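Local structure of beta-N-acetylhexosaminidase (4PYS) at residues L395-Q403 with W436-M445. The protein probably hydrolyses terminal N-acetylhexosamine residues from the non-reducing ends of glycans, as a family 20 glycoside hydrolase. Numbering follows the deposited sequence.
Sequences LTPWKGYTQ and WTDDGVTESM
The indole of Trp398 reaches the loop 436-445 with its six-membered ring. One face carries the CG of its own neighbour Lys399, 3.6 Å above the plane, while the carbonyl O of Asp438 lies at the edge. Three groups approach obliquely. CE of Met445, a selenomethionine, comes to 3.5 Å from Trp398 CZ2. CG2 of Val441 lies 4.0 Å from Trp398 CH2, and Asp439 O is 3.4 Å from that same carbon. Asp439 CB packs at Trp398 CZ3, its carboxylate nearly perpendicular (88°) to the indole. With CG anti to the backbone N (chi1 176°), the broad ring extends to these partners, and its NE1 is hydrogen-bonded to Asp506. The Tyr401 ring has Trp398 O in plane at one edge and Asp438 O near its plane at another; OD2 of Asp439 comes in obliquely.

The phenol joins apolar bulk to a polar end: Tyr401 OH hydrogen-bonds to Asn392 ND2 and donates to a water 2.6 Å away, which donates to the carbonyl oxygens of Trp436 and Asp438. Asp439 OD2 accepts from Gly400 N at 3.1 Å, met from above the carboxylate plane (N-H...O 141°). Lacking a side chain, Gly400 lets this carboxylate come right up to its backbone. The extended Lys399 chain runs past Asp439 in the opposite direction to a weak bond from NZ to Asp439 O.

Trp398 to Tyr401 form a type II' beta turn. It meets the loop following strand 428-435 at the C-terminal end of the barrel strands, the side that carries the active site in TIM-barrel hydrolases; Asp438 OD2 is hydrogen-bonded there to a glycerol, probably from the crystallisation liquor, which may mark a pocket.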
loop_
_atom_site.group_PDB
_atom_site.type_symbol
_atom_site.label_atom_id
_atom_site.label_comp_id
_atom_site.label_asym_id
_atom_site.label_seq_id
_atom_site.Cartn_x
_atom_site.Cartn_y
_atom_site.Cartn_z
ATOM N N LEU A 395 11.102 3.200 -17.318
ATOM C CA LEU A 395 12.208 2.363 -17.791
ATOM C C LEU A 395 13.216 3.152 -18.628
ATOM O O LEU A 395 14.367 2.726 -18.784
ATOM C CB LEU A 395 11.694 1.168 -18.595
ATOM C CG LEU A 395 11.357 -0.110 -17.832
ATOM C CD1 LEU A 395 10.073 0.043 -17.001
ATOM C CD2 LEU A 395 11.252 -1.271 -18.813
ATOM N N THR A 396 12.771 4.281 -19.182
ATOM C CA THR A 396 13.628 5.170 -19.974
ATOM C C THR A 396 13.260 6.593 -19.558
ATOM O O THR A 396 12.169 6.807 -19.041
ATOM C CB THR A 396 13.412 4.969 -21.495
ATOM O OG1 THR A 396 12.019 5.093 -21.808
ATOM C CG2 THR A 396 13.898 3.590 -21.937
ATOM N N PRO A 397 14.170 7.564 -19.756
ATOM C CA PRO A 397 13.942 8.918 -19.227
ATOM C C PRO A 397 12.645 9.586 -19.692
ATOM O O PRO A 397 12.228 9.426 -20.842
ATOM C CB PRO A 397 15.160 9.699 -19.738
ATOM C CG PRO A 397 16.234 8.662 -19.868
ATOM C CD PRO A 397 15.519 7.421 -20.338
ATOM N N TRP A 398 12.032 10.344 -18.788
ATOM C CA TRP A 398 10.772 11.021 -19.053
ATOM C C TRP A 398 10.648 12.205 -18.109
ATOM O O TRP A 398 10.625 12.030 -16.893
ATOM C CB TRP A 398 9.596 10.063 -18.846
ATOM C CG TRP A 398 8.270 10.734 -19.013
ATOM C CD1 TRP A 398 7.706 11.171 -20.182
ATOM C CD2 TRP A 398 7.344 11.055 -17.975
ATOM N NE1 TRP A 398 6.477 11.733 -19.928
ATOM C CE2 TRP A 398 6.236 11.681 -18.578
ATOM C CE3 TRP A 398 7.347 10.877 -16.589
ATOM C CZ2 TRP A 398 5.135 12.124 -17.839
ATOM C CZ3 TRP A 398 6.249 11.318 -15.853
ATOM C CH2 TRP A 398 5.161 11.932 -16.481
ATOM N N LYS A 399 10.584 13.405 -18.674
ATOM C CA LYS A 399 10.471 14.640 -17.890
ATOM C C LYS A 399 11.520 14.739 -16.782
ATOM O O LYS A 399 12.716 14.706 -17.059
ATOM C CB LYS A 399 9.055 14.786 -17.326
ATOM C CG LYS A 399 7.988 14.808 -18.417
ATOM C CD LYS A 399 6.668 15.328 -17.893
ATOM C CE LYS A 399 5.624 15.386 -18.998
ATOM N NZ LYS A 399 4.302 15.854 -18.476
ATOM N N GLY A 400 11.070 14.845 -15.535
ATOM C CA GLY A 400 11.981 15.004 -14.414
ATOM C C GLY A 400 12.777 13.757 -14.061
ATOM O O GLY A 400 13.718 13.822 -13.267
ATOM N N TYR A 401 12.403 12.618 -14.639
ATOM C CA TYR A 401 13.141 11.380 -14.409
ATOM C C TYR A 401 14.266 11.203 -15.440
ATOM O O TYR A 401 14.013 10.887 -16.606
ATOM C CB TYR A 401 12.182 10.180 -14.426
ATOM C CG TYR A 401 11.096 10.272 -13.381
ATOM C CD1 TYR A 401 11.298 9.777 -12.105
ATOM C CD2 TYR A 401 9.869 10.866 -13.671
ATOM C CE1 TYR A 401 10.312 9.861 -11.144
ATOM C CE2 TYR A 401 8.878 10.962 -12.716
ATOM C CZ TYR A 401 9.107 10.466 -11.452
ATOM O OH TYR A 401 8.122 10.551 -10.492
ATOM N N THR A 402 15.507 11.430 -15.015
ATOM C CA THR A 402 16.659 11.191 -15.885
ATOM C C THR A 402 17.023 9.715 -15.822
ATOM O O THR A 402 16.340 8.934 -15.168
ATOM C CB THR A 402 17.893 12.009 -15.456
ATOM O OG1 THR A 402 18.322 11.587 -14.154
ATOM C CG2 THR A 402 17.572 13.490 -15.421
ATOM N N GLN A 403 18.106 9.338 -16.494
ATOM C CA GLN A 403 18.585 7.957 -16.470
ATOM C C GLN A 403 18.757 7.424 -15.048
ATOM O O GLN A 403 18.493 6.251 -14.770
ATOM C CB GLN A 403 19.917 7.869 -17.218
ATOM C CG GLN A 403 20.434 6.454 -17.353
ATOM C CD GLN A 403 19.485 5.571 -18.146
ATOM O OE1 GLN A 403 18.898 6.008 -19.139
ATOM N NE2 GLN A 403 19.327 4.325 -17.712
ATOM N N TRP A 436 4.258 7.315 -7.189
ATOM C CA TRP A 436 4.157 8.756 -6.990
ATOM C C TRP A 436 3.694 9.386 -8.290
ATOM O O TRP A 436 4.098 8.962 -9.366
ATOM C CB TRP A 436 5.520 9.342 -6.603
ATOM C CG TRP A 436 6.002 8.829 -5.289
ATOM C CD1 TRP A 436 6.829 7.762 -5.072
ATOM C CD2 TRP A 436 5.666 9.347 -3.995
ATOM N NE1 TRP A 436 7.032 7.589 -3.718
ATOM C CE2 TRP A 436 6.328 8.549 -3.038
ATOM C CE3 TRP A 436 4.872 10.410 -3.556
ATOM C CZ2 TRP A 436 6.215 8.781 -1.664
ATOM C CZ3 TRP A 436 4.766 10.642 -2.190
ATOM C CH2 TRP A 436 5.433 9.827 -1.262
ATOM N N THR A 437 2.849 10.404 -8.197
ATOM C CA THR A 437 2.278 10.993 -9.410
ATOM C C THR A 437 2.902 12.330 -9.826
ATOM O O THR A 437 2.277 13.123 -10.543
ATOM C CB THR A 437 0.722 11.047 -9.338
ATOM O OG1 THR A 437 0.304 11.708 -8.131
ATOM C CG2 THR A 437 0.151 9.631 -9.341
ATOM N N ASP A 438 4.148 12.563 -9.405
ATOM C CA ASP A 438 4.924 13.727 -9.859
ATOM C C ASP A 438 4.921 13.833 -11.384
ATOM O O ASP A 438 4.915 12.806 -12.084
ATOM C CB ASP A 438 6.400 13.605 -9.443
ATOM C CG ASP A 438 6.589 13.374 -7.963
ATOM O OD1 ASP A 438 5.785 12.626 -7.361
ATOM O OD2 ASP A 438 7.563 13.930 -7.405
ATOM N N ASP A 439 4.961 15.062 -11.880
ATOM C CA ASP A 439 5.072 15.351 -13.316
ATOM C C ASP A 439 3.794 15.054 -14.102
ATOM O O ASP A 439 3.849 14.818 -15.308
ATOM C CB ASP A 439 6.275 14.628 -13.956
ATOM C CG ASP A 439 7.578 15.378 -13.774
ATOM O OD1 ASP A 439 7.550 16.624 -13.733
ATOM O OD2 ASP A 439 8.634 14.717 -13.694
ATOM N N GLY A 440 2.650 15.065 -13.424
ATOM C CA GLY A 440 1.372 14.968 -14.113
ATOM C C GLY A 440 0.990 13.577 -14.592
ATOM O O GLY A 440 0.491 13.423 -15.707
ATOM N N VAL A 441 1.218 12.570 -13.753
ATOM C CA VAL A 441 0.788 11.209 -14.061
ATOM C C VAL A 441 -0.717 11.072 -13.820
ATOM O O VAL A 441 -1.168 10.955 -12.683
ATOM C CB VAL A 441 1.559 10.172 -13.224
ATOM C CG1 VAL A 441 1.035 8.748 -13.488
ATOM C CG2 VAL A 441 3.052 10.259 -13.531
ATOM N N THR A 442 -1.488 11.107 -14.901
ATOM C CA THR A 442 -2.937 11.009 -14.825
ATOM C C THR A 442 -3.324 9.537 -14.743
ATOM O O THR A 442 -2.460 8.666 -14.831
ATOM C CB THR A 442 -3.586 11.626 -16.064
ATOM O OG1 THR A 442 -3.088 10.948 -17.222
ATOM C CG2 THR A 442 -3.249 13.108 -16.171
ATOM N N GLU A 443 -4.611 9.255 -14.577
ATOM C CA GLU A 443 -5.054 7.871 -14.354
ATOM C C GLU A 443 -4.667 6.930 -15.500
ATOM O O GLU A 443 -4.310 5.767 -15.268
ATOM C CB GLU A 443 -6.573 7.820 -14.164
ATOM C CG GLU A 443 -7.075 8.504 -12.895
ATOM C CD GLU A 443 -8.552 8.263 -12.655
ATOM O OE1 GLU A 443 -9.069 7.225 -13.117
ATOM O OE2 GLU A 443 -9.192 9.109 -12.001
ATOM N N SER A 444 -4.764 7.430 -16.729
ATOM C CA SER A 444 -4.479 6.609 -17.917
ATOM C C SER A 444 -2.999 6.241 -18.039
ATOM O O SER A 444 -2.618 5.423 -18.892
ATOM C CB SER A 444 -4.917 7.342 -19.178
ATOM O OG SER A 444 -4.155 8.525 -19.357
HETATM N N MSE A 445 -2.171 6.853 -17.194
HETATM C CA MSE A 445 -0.714 6.676 -17.249
HETATM C C MSE A 445 -0.195 5.760 -16.159
HETATM O O MSE A 445 0.998 5.425 -16.119
HETATM C CB MSE A 445 -0.018 8.040 -17.160
HETATM C CG MSE A 445 -0.224 8.893 -18.377
HETATM SE SE MSE A 445 0.294 10.745 -18.068
HETATM C CE MSE A 445 2.083 10.457 -17.520
HETATM O O HOH W 1 5.711 10.362 -11.349
#